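Long-range contacts in DNA helicase uvsW (Enterobacteria phage T4, PDB 1RIF), which couples ATP hydrolysis to 3'-5' unwinding of duplex DNA and drives branch migration of Holliday junctions in phage recombination and repair, represented here by its N-terminal part: residues 87-93 and 123-129; 117-122 and 139-144; 149-153 and 181-185; 158-163 and 225-231; 254-258 and 274-278. The protein carries 1 engineered substitution. All coordinates share one frame. Residues are numbered along the deposited sequence.

Contact 1 (87-93 and 123-129); sequences EKEELSR and FEGLVNR
F123 (chi1 t) lies under R93, whose CD sits 3.6 Å from the F123 ring centroid, 8° off the normal: a CH-pi contact over the ring face. At the ring edge L91 CD1 comes to 3.4 Å from F123 CE1. Segment 123-129 is the C-terminal end of helix 116-128, at the side of the RecA-like domain; R129 leaves it with positive phi (70°). Segment 87-93, irregular and extended apart from an inverse gamma turn at E90, packs antiparallel on this helix end, K88 facing N128 and E89 facing V127 (CA atoms 4.4 Å apart). S92 N-caps helix 93-101, OG to D95 N. E89 N donates to V127 O at 2.8 Å. K88 NZ donates to N128 OD1 at 2.7 Å, and a water links K88 NZ (3.3 Å) to N128 O (2.8 Å). E87, E89 and R129 form a salt-bridge network: R129 NH2 and NE donate to E89 OE2 at 2.7 and 2.9 Å, and E87 OE2, 3.3 Å from R129 NH2, adds a salt bridge with weak hydrogen bonds. R93 finds its main charged partner in D120. Two acids around R129 and a lysine on N128 thus fasten segment 87-93 by polar chemistry, while F123, L91 and V127 supply the apolar part.

Contact 2 (117-122 and 139-144); sequences YQKDAV and AGRSLI. Engineered in segment 139-144: R141 (natural residue Lys).
Two helices of the RecA-like ATPase domain meet here, helix 116-128 and the start of helix 141-155, which follows the predicted ATP-binding loop (P-loop, helicase motif I). Q118 and I144 bury most surface, 81 Å² each, and their CA atoms are the nearest pair at 5.8 Å. Q118 is extended from the helix (chi1 m, chi2 t), so that its amide reaches the loop backbone: NE2 donates to A139 O at 3.2 Å and, weakly, to G140 O at 3.0 Å. Its OE1 accepts from the backbone N of H115. G140 has positive phi (37°). I144 (chi1 m, chi2 t) fills the space between the helices: CD1 lies 3.9 Å from A121 CB, CG2 3.8 Å from V122 CG2, and CG1 3.9 Å from Q118 CB. A139 makes the third site, its CB 3.8 Å from Y117 CE1, with Y117 in the p rotamer. Q118 is probably the counterpart of the Q-motif glutamine of SF2 helicases. The CA-to-CB bond of R141, an engineered replacement of the natural lysine, points away from helix 116-128; its guanidinium makes salt bridges to E233 and D232 of the predicted DEAH box. Q118 OE1 also lies 3.5 Å from L143 CD2.

Contact 3 (149-153 and 181-185); sequences ARYYL and RLFSH
A149 opens the contact on helix 141-155: its CB points toward segment 181-185 and lies 3.6 Å from F183 CZ. R150 follows, its CA 6.6 Å from that of L182, the nearest CA pair. Its backbone N is 3.4 Å from F183 CZ, at the ring edge, and its side chain bends along the loop with chi1 near -143° and chi2 m. The guanidinium then meets L182 O near its own plane, R150 NH2 donating at 3.3 Å and NE, more weakly, also at 3.3 Å; R150 NH1 pairs with E154 one turn on. The aliphatic part is used as well, R150 CG standing 3.9 Å from L182 CD2. One turn after A149, L153 completes the pocket, its CG 4.1 Å from F183 CE2. Segment 181-185 has no regular strand: R181 leaves helix 167-180 with positive phi (80°), L182 stays near -89/-18, and F183 swings to an extended -144/162, which with chi1 m sends its ring to the helix. Thus the loop between helix 167-180 and strand 188-190 of the RecA-like parallel alpha/beta domain packs on helix 141-155 through L182, F183 and the L182 carbonyl. The loop leads on to strand 188-190 at the sheet edge, F183 also meets F177 of helix 167-180, and A149 touches M230 of strand 226-232, so helix 141-155 is wedged between loop and sheet.

Contact 4 (158-163 and 225-231); sequences GKILII and QFGMMMN
Neighbouring parallel strands of the RecA-like core sheet meet here, 159-163 and 228-231, their axes 4.6 Å apart and 9° from parallel. L161 N donates to M228 O (2.9 Å), M230 N to L161 O (2.8 Å) and I163 N to M230 O (2.6 Å). Between K159 and I160 the register slips by one, a beta bulge: K159 O takes G227 N at 2.8 Å and, weakly, M228 N at 3.4 Å. I160 (chi1 m, chi2 112°, between wells), I162 (mt), M228 (tt) and M230 (mt) share the face under helix 141-155; M230 CE comes 3.5 Å from I160 CG2. On the opposite face L161 (chi1 t, chi2 -144°, between wells), I163 (mt) and M229 (tmm) meet, L161 CD1 being 3.9 Å from M229 CG. The ends of M228 and M229 both lead away from strand 159-163. Strand 226-232 runs into the predicted DEAH box, motif II, which begins right after N231. F226 (chi1 m) folds back over L161, whose CB sits 3.7 Å from the F226 ring centroid, 20° off its normal.

Contact 5 (254-258 and 274-278); sequences FKFGL and GMFGE
G274 starts the last turn of helix 269-276, and its carbonyl reaches strand 254-258 through water: the water lies 2.7 Å from G274 O, to which it donates, and 2.7 Å from K255 NZ. M275 follows with chi1 t and chi2 p; its O takes a weak hydrogen bond from K255 NZ at 3.2 Å, while M275 SD stands 3.8 Å from the same NZ. K255, pointing toward the helix with chi1 m and chi2 t, thus meets carbonyls at the C-terminal end. F276 carries most of the helix side. Its CA is 5.4 Å from that of F256, and with chi1 m the ring lies along the strand backbone, F276 CD2 being 3.5 Å from F256 C and from G257 N. G257 CA sits over the ring face, 4.0 Å from the F276 centroid and 25° off the normal; an ideal CB on G257 would clash at F276 CG, so the close approach depends on the glycine. G277 ends the helix with positive phi (97°), and the chain then passes into edge strand 278-280. CA-to-CB of F256 points away; its ring touches L148 of helix 141-155. F276 also touches M229 and N231. This is helix-on-sheet packing of a RecA-like alpha/beta domain, beside strand 226-232, which leads into the predicted DEAH box.

Overall arrangement
The five contacts build one RecA-like ATPase domain and join it to the segment before helix 93-101. Contacts 1 and 2 share helix 116-128, with centres 15 Å apart, and cross along the chain; R93 to D120 ties them. Contacts 2 and 3 both use helix 141-155, their centres also 15 Å apart. Contacts 3 and 4 cross in sequence and meet where Y152 covers strands 159-163 and 226-232. Strand 226-232 then pairs with 254-258, so contacts 4 and 5, centres 12 Å apart, share the parallel sheet. Contact 5 packs helix 269-276 on the sheet face opposite helix 141-155. Contact 2 holds part of the predicted ATP-binding loop, and strand 226-232 of contact 4 leads into the predicted DEAH box.

Contact 1 (87-93 and 123-129)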
# COMPACT_ATOMS: atom_id res chain seq x y z
N GLU A 87 -13.13 -9.20 2.46
CA GLU A 87 -12.47 -10.48 2.28
C GLU A 87 -11.04 -10.51 2.83
O GLU A 87 -10.25 -9.60 2.61
CB GLU A 87 -12.47 -10.82 0.80
CG GLU A 87 -11.93 -12.18 0.48
CD GLU A 87 -11.95 -12.46 -1.00
OE1 GLU A 87 -13.06 -12.56 -1.58
OE2 GLU A 87 -10.84 -12.56 -1.59
N LYS A 88 -10.73 -11.58 3.56
CA LYS A 88 -9.42 -11.77 4.16
C LYS A 88 -8.73 -12.98 3.54
O LYS A 88 -9.38 -13.82 2.91
CB LYS A 88 -9.57 -12.01 5.66
CG LYS A 88 -10.40 -10.98 6.40
CD LYS A 88 -9.64 -9.70 6.61
CE LYS A 88 -10.47 -8.68 7.37
NZ LYS A 88 -9.69 -7.46 7.71
N GLU A 89 -7.41 -13.07 3.70
CA GLU A 89 -6.66 -14.21 3.18
C GLU A 89 -7.02 -15.44 3.99
O GLU A 89 -7.09 -15.38 5.22
CB GLU A 89 -5.15 -13.98 3.31
CG GLU A 89 -4.52 -13.30 2.13
CD GLU A 89 -4.52 -14.17 0.90
OE1 GLU A 89 -3.70 -15.11 0.82
OE2 GLU A 89 -5.35 -13.91 0.02
N GLU A 90 -7.26 -16.55 3.31
CA GLU A 90 -7.59 -17.77 4.04
C GLU A 90 -6.26 -18.38 4.41
O GLU A 90 -5.72 -19.24 3.71
CB GLU A 90 -8.42 -18.71 3.17
CG GLU A 90 -9.87 -18.28 3.05
CD GLU A 90 -10.70 -19.27 2.27
OE1 GLU A 90 -11.94 -19.11 2.20
OE2 GLU A 90 -10.10 -20.22 1.71
N LEU A 91 -5.72 -17.90 5.52
CA LEU A 91 -4.45 -18.36 6.02
C LEU A 91 -4.58 -18.42 7.53
O LEU A 91 -4.79 -17.40 8.18
CB LEU A 91 -3.35 -17.36 5.59
CG LEU A 91 -1.84 -17.64 5.67
CD1 LEU A 91 -1.35 -17.33 7.05
CD2 LEU A 91 -1.53 -19.08 5.27
N SER A 92 -4.51 -19.63 8.08
CA SER A 92 -4.60 -19.80 9.52
C SER A 92 -3.22 -19.56 10.09
O SER A 92 -2.22 -19.72 9.39
CB SER A 92 -5.05 -21.23 9.87
OG SER A 92 -4.08 -22.18 9.47
N ARG A 93 -3.14 -19.17 11.36
CA ARG A 93 -1.83 -18.94 11.93
C ARG A 93 -1.05 -20.25 11.91
O ARG A 93 0.18 -20.26 11.83
CB ARG A 93 -1.95 -18.40 13.36
CG ARG A 93 -0.62 -17.97 13.97
CD ARG A 93 0.11 -16.97 13.07
NE ARG A 93 1.51 -16.78 13.48
CZ ARG A 93 1.96 -15.72 14.14
NH1 ARG A 93 1.14 -14.73 14.48
NH2 ARG A 93 3.24 -15.64 14.46
N PHE A 123 2.09 -11.91 9.24
CA PHE A 123 0.81 -12.60 9.34
C PHE A 123 -0.36 -11.60 9.31
O PHE A 123 -1.34 -11.81 8.60
CB PHE A 123 0.75 -13.43 10.62
CG PHE A 123 -0.54 -14.19 10.77
CD1 PHE A 123 -0.82 -15.29 9.95
CD2 PHE A 123 -1.49 -13.79 11.71
CE1 PHE A 123 -2.02 -15.97 10.06
CE2 PHE A 123 -2.70 -14.47 11.83
CZ PHE A 123 -2.96 -15.56 11.01
N GLU A 124 -0.24 -10.53 10.09
CA GLU A 124 -1.26 -9.48 10.16
C GLU A 124 -1.53 -8.88 8.78
O GLU A 124 -2.68 -8.64 8.40
CB GLU A 124 -0.81 -8.35 11.09
CG GLU A 124 -1.55 -8.27 12.40
CD GLU A 124 -2.98 -7.79 12.26
OE1 GLU A 124 -3.20 -6.66 11.77
OE2 GLU A 124 -3.89 -8.55 12.64
N GLY A 125 -0.44 -8.62 8.05
CA GLY A 125 -0.54 -8.02 6.73
C GLY A 125 -1.18 -8.91 5.70
O GLY A 125 -2.09 -8.49 4.98
N LEU A 126 -0.72 -10.16 5.63
CA LEU A 126 -1.25 -11.11 4.68
C LEU A 126 -2.74 -11.37 4.85
O LEU A 126 -3.50 -11.27 3.90
CB LEU A 126 -0.48 -12.43 4.77
CG LEU A 126 0.98 -12.36 4.32
CD1 LEU A 126 1.60 -13.75 4.37
CD2 LEU A 126 1.07 -11.78 2.91
N VAL A 127 -3.16 -11.71 6.07
CA VAL A 127 -4.57 -11.98 6.35
C VAL A 127 -5.49 -10.81 5.97
O VAL A 127 -6.51 -11.00 5.29
CB VAL A 127 -4.79 -12.29 7.84
CG1 VAL A 127 -6.27 -12.41 8.13
CG2 VAL A 127 -4.08 -13.57 8.21
N ASN A 128 -5.11 -9.62 6.40
CA ASN A 128 -5.90 -8.42 6.15
C ASN A 128 -5.65 -7.73 4.81
O ASN A 128 -6.29 -6.73 4.50
CB ASN A 128 -5.72 -7.47 7.32
CG ASN A 128 -6.17 -8.08 8.62
OD1 ASN A 128 -7.36 -8.25 8.85
ND2 ASN A 128 -5.21 -8.44 9.47
N ARG A 129 -4.71 -8.27 4.03
CA ARG A 129 -4.40 -7.75 2.70
C ARG A 129 -3.69 -6.40 2.62
O ARG A 129 -2.77 -6.24 1.83
CB ARG A 129 -5.68 -7.67 1.84
CG ARG A 129 -5.90 -8.84 0.88
CD ARG A 129 -6.14 -10.14 1.61
NE ARG A 129 -6.39 -11.29 0.72
CZ ARG A 129 -7.53 -11.51 0.05
NH1 ARG A 129 -8.56 -10.68 0.15
NH2 ARG A 129 -7.64 -12.61 -0.68
O HOH W 1 -9.06 -6.36 4.69

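Contact 2 (117-122 and 139-144)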
# COMPACT_ATOMS: atom_id res chain seq x y z
N TYR A 117 7.93 -10.70 16.39
CA TYR A 117 7.22 -9.52 15.92
C TYR A 117 7.21 -9.40 14.41
O TYR A 117 6.28 -8.83 13.83
CB TYR A 117 7.78 -8.24 16.57
CG TYR A 117 9.26 -8.01 16.37
CD1 TYR A 117 9.75 -7.46 15.18
CD2 TYR A 117 10.17 -8.35 17.37
CE1 TYR A 117 11.13 -7.26 14.99
CE2 TYR A 117 11.54 -8.15 17.19
CZ TYR A 117 12.01 -7.61 16.00
OH TYR A 117 13.37 -7.43 15.83
N GLN A 118 8.25 -9.93 13.76
CA GLN A 118 8.33 -9.91 12.30
C GLN A 118 7.30 -10.89 11.76
O GLN A 118 6.60 -10.61 10.79
CB GLN A 118 9.72 -10.30 11.84
CG GLN A 118 10.82 -9.31 12.24
CD GLN A 118 12.18 -9.73 11.74
OE1 GLN A 118 12.62 -10.85 11.99
NE2 GLN A 118 12.86 -8.84 11.04
N LYS A 119 7.21 -12.06 12.41
CA LYS A 119 6.25 -13.09 12.04
C LYS A 119 4.82 -12.56 12.23
O LYS A 119 3.96 -12.78 11.38
CB LYS A 119 6.44 -14.34 12.92
CG LYS A 119 7.75 -15.08 12.70
CD LYS A 119 7.80 -16.33 13.57
CE LYS A 119 9.08 -17.12 13.32
NZ LYS A 119 9.14 -18.35 14.17
N ASP A 120 4.59 -11.87 13.34
CA ASP A 120 3.28 -11.30 13.62
C ASP A 120 2.90 -10.25 12.57
O ASP A 120 1.79 -10.27 12.03
CB ASP A 120 3.27 -10.64 15.01
CG ASP A 120 3.20 -11.66 16.15
OD1 ASP A 120 3.00 -12.87 15.87
OD2 ASP A 120 3.35 -11.25 17.32
N ALA A 121 3.82 -9.34 12.28
CA ALA A 121 3.58 -8.28 11.29
C ALA A 121 3.22 -8.86 9.92
O ALA A 121 2.26 -8.42 9.28
CB ALA A 121 4.81 -7.39 11.18
N VAL A 122 4.01 -9.85 9.47
CA VAL A 122 3.77 -10.50 8.19
C VAL A 122 2.40 -11.18 8.17
O VAL A 122 1.65 -11.05 7.21
CB VAL A 122 4.86 -11.55 7.87
CG1 VAL A 122 4.45 -12.39 6.67
CG2 VAL A 122 6.19 -10.86 7.59
N ALA A 139 13.21 -2.97 13.47
CA ALA A 139 12.46 -4.20 13.25
C ALA A 139 12.90 -4.97 12.00
O ALA A 139 12.14 -5.80 11.49
CB ALA A 139 10.96 -3.90 13.19
N GLY A 140 14.11 -4.68 11.51
CA GLY A 140 14.63 -5.35 10.32
C GLY A 140 13.51 -5.55 9.33
O GLY A 140 13.13 -6.69 9.02
N ARG A 141 12.98 -4.44 8.83
CA ARG A 141 11.86 -4.47 7.90
C ARG A 141 12.11 -5.13 6.57
O ARG A 141 11.16 -5.50 5.91
CB ARG A 141 11.37 -3.05 7.62
CG ARG A 141 10.93 -2.27 8.83
CD ARG A 141 10.62 -0.89 8.37
NE ARG A 141 10.48 0.06 9.45
CZ ARG A 141 10.54 1.37 9.27
NH1 ARG A 141 10.73 1.85 8.05
NH2 ARG A 141 10.40 2.19 10.30
N SER A 142 13.37 -5.27 6.17
CA SER A 142 13.66 -5.89 4.88
C SER A 142 13.22 -7.34 4.86
O SER A 142 12.79 -7.84 3.83
CB SER A 142 15.15 -5.80 4.54
OG SER A 142 15.95 -6.51 5.47
N LEU A 143 13.33 -8.01 6.01
CA LEU A 143 12.93 -9.41 6.12
C LEU A 143 11.41 -9.51 6.10
O LEU A 143 10.85 -10.46 5.55
CB LEU A 143 13.48 -10.05 7.40
CG LEU A 143 13.18 -11.55 7.61
CD1 LEU A 143 13.69 -12.37 6.41
CD2 LEU A 143 13.83 -12.03 8.89
N ILE A 144 10.74 -8.53 6.71
CA ILE A 144 9.28 -8.51 6.73
C ILE A 144 8.80 -8.35 5.30
O ILE A 144 7.90 -9.04 4.85
CB ILE A 144 8.74 -7.33 7.58
CG1 ILE A 144 9.05 -7.59 9.06
CG2 ILE A 144 7.24 -7.17 7.34
CD1 ILE A 144 8.48 -6.55 10.03

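Contact 3 (149-153 and 181-185)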
# COMPACT_ATOMS: atom_id res chain seq x y z
N ALA A 149 6.70 -10.59 0.13
CA ALA A 149 6.86 -10.80 -1.31
C ALA A 149 6.97 -12.30 -1.66
O ALA A 149 6.40 -12.75 -2.65
CB ALA A 149 8.08 -10.03 -1.82
N ARG A 150 7.71 -13.06 -0.84
CA ARG A 150 7.87 -14.51 -1.02
C ARG A 150 6.49 -15.18 -1.02
O ARG A 150 6.16 -15.99 -1.89
CB ARG A 150 8.65 -15.11 0.15
CG ARG A 150 9.62 -16.23 -0.18
CD ARG A 150 9.11 -17.27 -1.16
NE ARG A 150 10.17 -17.51 -2.14
CZ ARG A 150 10.44 -18.67 -2.72
NH1 ARG A 150 9.74 -19.75 -2.44
NH2 ARG A 150 11.45 -18.75 -3.57
N TYR A 151 5.69 -14.86 -0.00
CA TYR A 151 4.36 -15.41 0.13
C TYR A 151 3.55 -15.15 -1.13
O TYR A 151 2.96 -16.07 -1.68
CB TYR A 151 3.63 -14.80 1.32
CG TYR A 151 2.21 -15.31 1.44
CD1 TYR A 151 1.94 -16.47 2.18
CD2 TYR A 151 1.16 -14.70 0.76
CE1 TYR A 151 0.65 -17.00 2.22
CE2 TYR A 151 -0.13 -15.22 0.80
CZ TYR A 151 -0.38 -16.37 1.53
OH TYR A 151 -1.65 -16.90 1.57
N TYR A 152 3.51 -13.90 -1.56
CA TYR A 152 2.76 -13.53 -2.75
C TYR A 152 3.28 -14.28 -3.98
O TYR A 152 2.51 -14.82 -4.78
CB TYR A 152 2.86 -12.03 -3.01
CG TYR A 152 2.05 -11.61 -4.20
CD1 TYR A 152 0.68 -11.32 -4.07
CD2 TYR A 152 2.60 -11.60 -5.48
CE1 TYR A 152 -0.10 -11.05 -5.19
CE2 TYR A 152 1.83 -11.34 -6.59
CZ TYR A 152 0.48 -11.07 -6.45
OH TYR A 152 -0.29 -10.87 -7.58
N LEU A 153 4.60 -14.29 -4.13
CA LEU A 153 5.26 -14.95 -5.26
C LEU A 153 4.78 -16.39 -5.39
O LEU A 153 4.44 -16.85 -6.48
CB LEU A 153 6.78 -14.88 -5.03
CG LEU A 153 7.87 -15.07 -6.11
CD1 LEU A 153 8.31 -16.50 -6.14
CD2 LEU A 153 7.38 -14.60 -7.47
N ARG A 181 18.16 -15.33 0.66
CA ARG A 181 18.05 -16.46 -0.25
C ARG A 181 16.60 -16.81 -0.55
O ARG A 181 16.29 -17.94 -0.92
CB ARG A 181 18.78 -17.68 0.30
CG ARG A 181 20.26 -17.43 0.50
CD ARG A 181 21.01 -18.72 0.74
NE ARG A 181 22.31 -18.46 1.34
CZ ARG A 181 23.24 -19.39 1.55
NH1 ARG A 181 22.99 -20.64 1.18
NH2 ARG A 181 24.39 -19.08 2.12
N LEU A 182 15.72 -15.82 -0.39
CA LEU A 182 14.31 -16.01 -0.69
C LEU A 182 14.08 -15.65 -2.17
O LEU A 182 13.08 -16.03 -2.77
CB LEU A 182 13.44 -15.13 0.22
CG LEU A 182 13.49 -15.47 1.71
CD1 LEU A 182 12.77 -14.40 2.51
CD2 LEU A 182 12.85 -16.83 1.94
N PHE A 183 15.04 -14.92 -2.74
CA PHE A 183 15.00 -14.50 -4.14
C PHE A 183 16.39 -14.52 -4.75
O PHE A 183 17.39 -14.53 -4.04
CB PHE A 183 14.46 -13.05 -4.26
CG PHE A 183 13.05 -12.87 -3.80
CD1 PHE A 183 12.76 -12.72 -2.44
CD2 PHE A 183 12.00 -12.86 -4.71
CE1 PHE A 183 11.44 -12.57 -2.01
CE2 PHE A 183 10.68 -12.72 -4.29
CZ PHE A 183 10.40 -12.57 -2.93
N SER A 184 16.44 -14.52 -6.08
CA SER A 184 17.70 -14.48 -6.82
C SER A 184 17.66 -13.14 -7.58
O SER A 184 16.58 -12.57 -7.76
CB SER A 184 17.79 -15.64 -7.81
OG SER A 184 16.82 -15.51 -8.83
N HIS A 185 18.81 -12.63 -8.02
CA HIS A 185 18.82 -11.35 -8.73
C HIS A 185 18.03 -11.31 -10.03
O HIS A 185 17.41 -10.29 -10.35
CB HIS A 185 20.25 -10.87 -8.98
CG HIS A 185 20.81 -10.07 -7.84
ND1 HIS A 185 21.79 -10.55 -7.00
CD2 HIS A 185 20.46 -8.85 -7.36
CE1 HIS A 185 22.03 -9.66 -6.05
NE2 HIS A 185 21.23 -8.62 -6.25

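Contact 4 (158-163 and 225-231)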
# COMPACT_ATOMS: atom_id res chain seq x y z
N GLY A 158 0.74 -12.28 -10.32
CA GLY A 158 1.18 -10.93 -10.64
C GLY A 158 2.62 -10.60 -10.27
O GLY A 158 3.46 -11.49 -10.08
N LYS A 159 2.92 -9.31 -10.17
CA LYS A 159 4.24 -8.85 -9.79
C LYS A 159 4.16 -8.11 -8.47
O LYS A 159 3.07 -7.80 -7.98
CB LYS A 159 4.82 -7.93 -10.85
CG LYS A 159 5.33 -8.64 -12.09
CD LYS A 159 6.01 -7.66 -13.00
CE LYS A 159 6.63 -8.35 -14.20
NZ LYS A 159 7.26 -7.33 -15.10
N ILE A 160 5.33 -7.84 -7.89
CA ILE A 160 5.43 -7.13 -6.62
C ILE A 160 6.23 -5.83 -6.84
O ILE A 160 7.33 -5.85 -7.40
CB ILE A 160 6.16 -7.98 -5.53
CG1 ILE A 160 5.48 -9.35 -5.39
CG2 ILE A 160 6.12 -7.26 -4.20
CD1 ILE A 160 6.35 -10.52 -5.86
N LEU A 161 5.64 -4.71 -6.41
CA LEU A 161 6.28 -3.39 -6.53
C LEU A 161 6.71 -2.97 -5.14
O LEU A 161 5.89 -2.94 -4.22
CB LEU A 161 5.31 -2.34 -7.06
CG LEU A 161 5.81 -1.07 -7.78
CD1 LEU A 161 4.89 0.08 -7.41
CD2 LEU A 161 7.24 -0.72 -7.42
N ILE A 162 7.99 -2.66 -4.98
CA ILE A 162 8.52 -2.22 -3.71
C ILE A 162 9.09 -0.82 -3.92
O ILE A 162 9.97 -0.64 -4.76
CB ILE A 162 9.61 -3.17 -3.21
CG1 ILE A 162 9.06 -4.60 -3.21
CG2 ILE A 162 10.06 -2.79 -1.79
CD1 ILE A 162 10.09 -5.63 -2.85
N ILE A 163 8.58 0.15 -3.18
CA ILE A 163 9.04 1.54 -3.30
C ILE A 163 9.93 1.91 -2.12
O ILE A 163 9.55 1.75 -0.97
CB ILE A 163 7.81 2.52 -3.35
CG1 ILE A 163 6.86 2.11 -4.49
CG2 ILE A 163 8.28 3.97 -3.56
CD1 ILE A 163 5.59 2.97 -4.63
N GLN A 225 -0.04 -4.52 -13.63
CA GLN A 225 0.70 -5.77 -13.47
C GLN A 225 1.03 -6.15 -12.03
O GLN A 225 1.47 -7.27 -11.79
CB GLN A 225 2.01 -5.70 -14.26
CG GLN A 225 2.89 -4.53 -13.89
CD GLN A 225 4.12 -4.43 -14.78
OE1 GLN A 225 4.61 -3.34 -15.06
NE2 GLN A 225 4.62 -5.58 -15.22
N PHE A 226 0.81 -5.25 -11.09
CA PHE A 226 1.14 -5.55 -9.70
C PHE A 226 0.03 -6.09 -8.82
O PHE A 226 -1.08 -5.56 -8.81
CB PHE A 226 1.77 -4.32 -9.05
CG PHE A 226 3.03 -3.87 -9.73
CD1 PHE A 226 3.01 -2.79 -10.61
CD2 PHE A 226 4.21 -4.57 -9.55
CE1 PHE A 226 4.16 -2.42 -11.30
CE2 PHE A 226 5.37 -4.21 -10.24
CZ PHE A 226 5.35 -3.14 -11.12
N GLY A 227 0.33 -7.17 -8.10
CA GLY A 227 -0.63 -7.78 -7.21
C GLY A 227 -0.35 -7.37 -5.77
O GLY A 227 -1.22 -7.41 -4.90
N MET A 228 0.90 -6.98 -5.52
CA MET A 228 1.33 -6.54 -4.20
C MET A 228 2.26 -5.35 -4.35
O MET A 228 3.05 -5.29 -5.28
CB MET A 228 2.05 -7.67 -3.47
CG MET A 228 2.57 -7.28 -2.09
SD MET A 228 3.50 -8.60 -1.26
CE MET A 228 2.14 -9.61 -0.63
N MET A 229 2.15 -4.40 -3.43
CA MET A 229 2.99 -3.20 -3.43
C MET A 229 3.34 -2.84 -1.99
O MET A 229 2.49 -2.92 -1.09
CB MET A 229 2.25 -2.04 -4.12
CG MET A 229 2.98 -0.69 -4.14
SD MET A 229 2.86 0.31 -2.61
CE MET A 229 1.16 0.86 -2.70
N MET A 230 4.59 -2.45 -1.79
CA MET A 230 5.09 -2.06 -0.48
C MET A 230 5.88 -0.76 -0.59
O MET A 230 6.60 -0.53 -1.57
CB MET A 230 6.03 -3.13 0.08
CG MET A 230 5.42 -4.48 0.34
SD MET A 230 6.75 -5.68 0.55
CE MET A 230 6.37 -6.85 -0.72
N ASN A 231 5.76 0.08 0.43
CA ASN A 231 6.50 1.33 0.49
C ASN A 231 7.14 1.45 1.87
O ASN A 231 6.45 1.68 2.87
CB ASN A 231 5.57 2.52 0.22
CG ASN A 231 6.30 3.87 0.30
OD1 ASN A 231 7.51 3.96 0.10
ND2 ASN A 231 5.54 4.92 0.58

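Contact 5 (254-258 and 274-278)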
# COMPACT_ATOMS: atom_id res chain seq x y z
N PHE A 254 -2.69 -6.67 -2.43
CA PHE A 254 -1.90 -6.45 -1.22
C PHE A 254 -1.16 -5.13 -1.32
O PHE A 254 -0.56 -4.81 -2.33
CB PHE A 254 -0.86 -7.57 -1.01
CG PHE A 254 -1.46 -8.93 -0.78
CD1 PHE A 254 -1.74 -9.77 -1.86
CD2 PHE A 254 -1.74 -9.38 0.50
CE1 PHE A 254 -2.30 -11.03 -1.66
CE2 PHE A 254 -2.29 -10.64 0.72
CZ PHE A 254 -2.57 -11.46 -0.37
N LYS A 255 -1.23 -4.35 -0.24
CA LYS A 255 -0.55 -3.07 -0.19
C LYS A 255 -0.11 -2.85 1.23
O LYS A 255 -0.90 -2.98 2.16
CB LYS A 255 -1.47 -1.94 -0.66
CG LYS A 255 -1.64 -1.92 -2.17
CD LYS A 255 -2.17 -0.59 -2.69
CE LYS A 255 -3.63 -0.40 -2.34
NZ LYS A 255 -4.11 0.91 -2.84
N PHE A 256 1.17 -2.53 1.40
CA PHE A 256 1.74 -2.30 2.72
C PHE A 256 2.62 -1.06 2.82
O PHE A 256 3.43 -0.78 1.93
CB PHE A 256 2.55 -3.51 3.18
CG PHE A 256 1.78 -4.80 3.14
CD1 PHE A 256 2.11 -5.79 2.21
CD2 PHE A 256 0.71 -5.02 3.99
CE1 PHE A 256 1.37 -6.98 2.15
CE2 PHE A 256 -0.03 -6.19 3.94
CZ PHE A 256 0.30 -7.17 3.01
N GLY A 257 2.44 -0.32 3.90
CA GLY A 257 3.26 0.84 4.16
C GLY A 257 3.99 0.48 5.44
O GLY A 257 3.40 -0.08 6.35
N LEU A 258 5.29 0.75 5.51
CA LEU A 258 6.05 0.44 6.72
C LEU A 258 6.66 1.73 7.25
O LEU A 258 7.31 2.48 6.50
CB LEU A 258 7.15 -0.59 6.44
CG LEU A 258 6.68 -2.01 6.12
CD1 LEU A 258 6.24 -2.10 4.66
CD2 LEU A 258 7.81 -2.98 6.41
N GLY A 274 -5.84 5.43 3.06
CA GLY A 274 -6.60 5.20 1.85
C GLY A 274 -5.74 4.46 0.85
O GLY A 274 -6.23 3.69 0.03
N MET A 275 -4.43 4.68 0.92
CA MET A 275 -3.48 4.03 0.02
C MET A 275 -2.90 2.74 0.58
O MET A 275 -2.64 1.80 -0.17
CB MET A 275 -2.33 4.99 -0.31
CG MET A 275 -1.19 4.37 -1.12
SD MET A 275 -1.67 3.84 -2.78
CE MET A 275 -0.19 4.21 -3.72
N PHE A 276 -2.72 2.67 1.90
CA PHE A 276 -2.11 1.50 2.53
C PHE A 276 -2.93 0.65 3.51
O PHE A 276 -2.47 -0.40 3.93
CB PHE A 276 -0.83 1.93 3.25
CG PHE A 276 0.23 2.47 2.34
CD1 PHE A 276 0.52 3.83 2.33
CD2 PHE A 276 0.91 1.62 1.47
CE1 PHE A 276 1.48 4.35 1.46
CE2 PHE A 276 1.87 2.13 0.60
CZ PHE A 276 2.16 3.49 0.59
N GLY A 277 -4.12 1.10 3.89
CA GLY A 277 -4.92 0.33 4.83
C GLY A 277 -4.78 0.80 6.27
O GLY A 277 -4.00 1.71 6.57
N GLU A 278 -5.54 0.19 7.17
CA GLU A 278 -5.48 0.56 8.58
C GLU A 278 -4.11 0.33 9.20
O GLU A 278 -3.34 -0.52 8.74
CB GLU A 278 -6.54 -0.20 9.38
CG GLU A 278 -7.85 0.53 9.48
CD GLU A 278 -8.98 -0.22 8.82
OE1 GLU A 278 -9.26 -1.36 9.25
OE2 GLU A 278 -9.59 0.33 7.87
O HOH W 2 -6.40 2.07 -2.12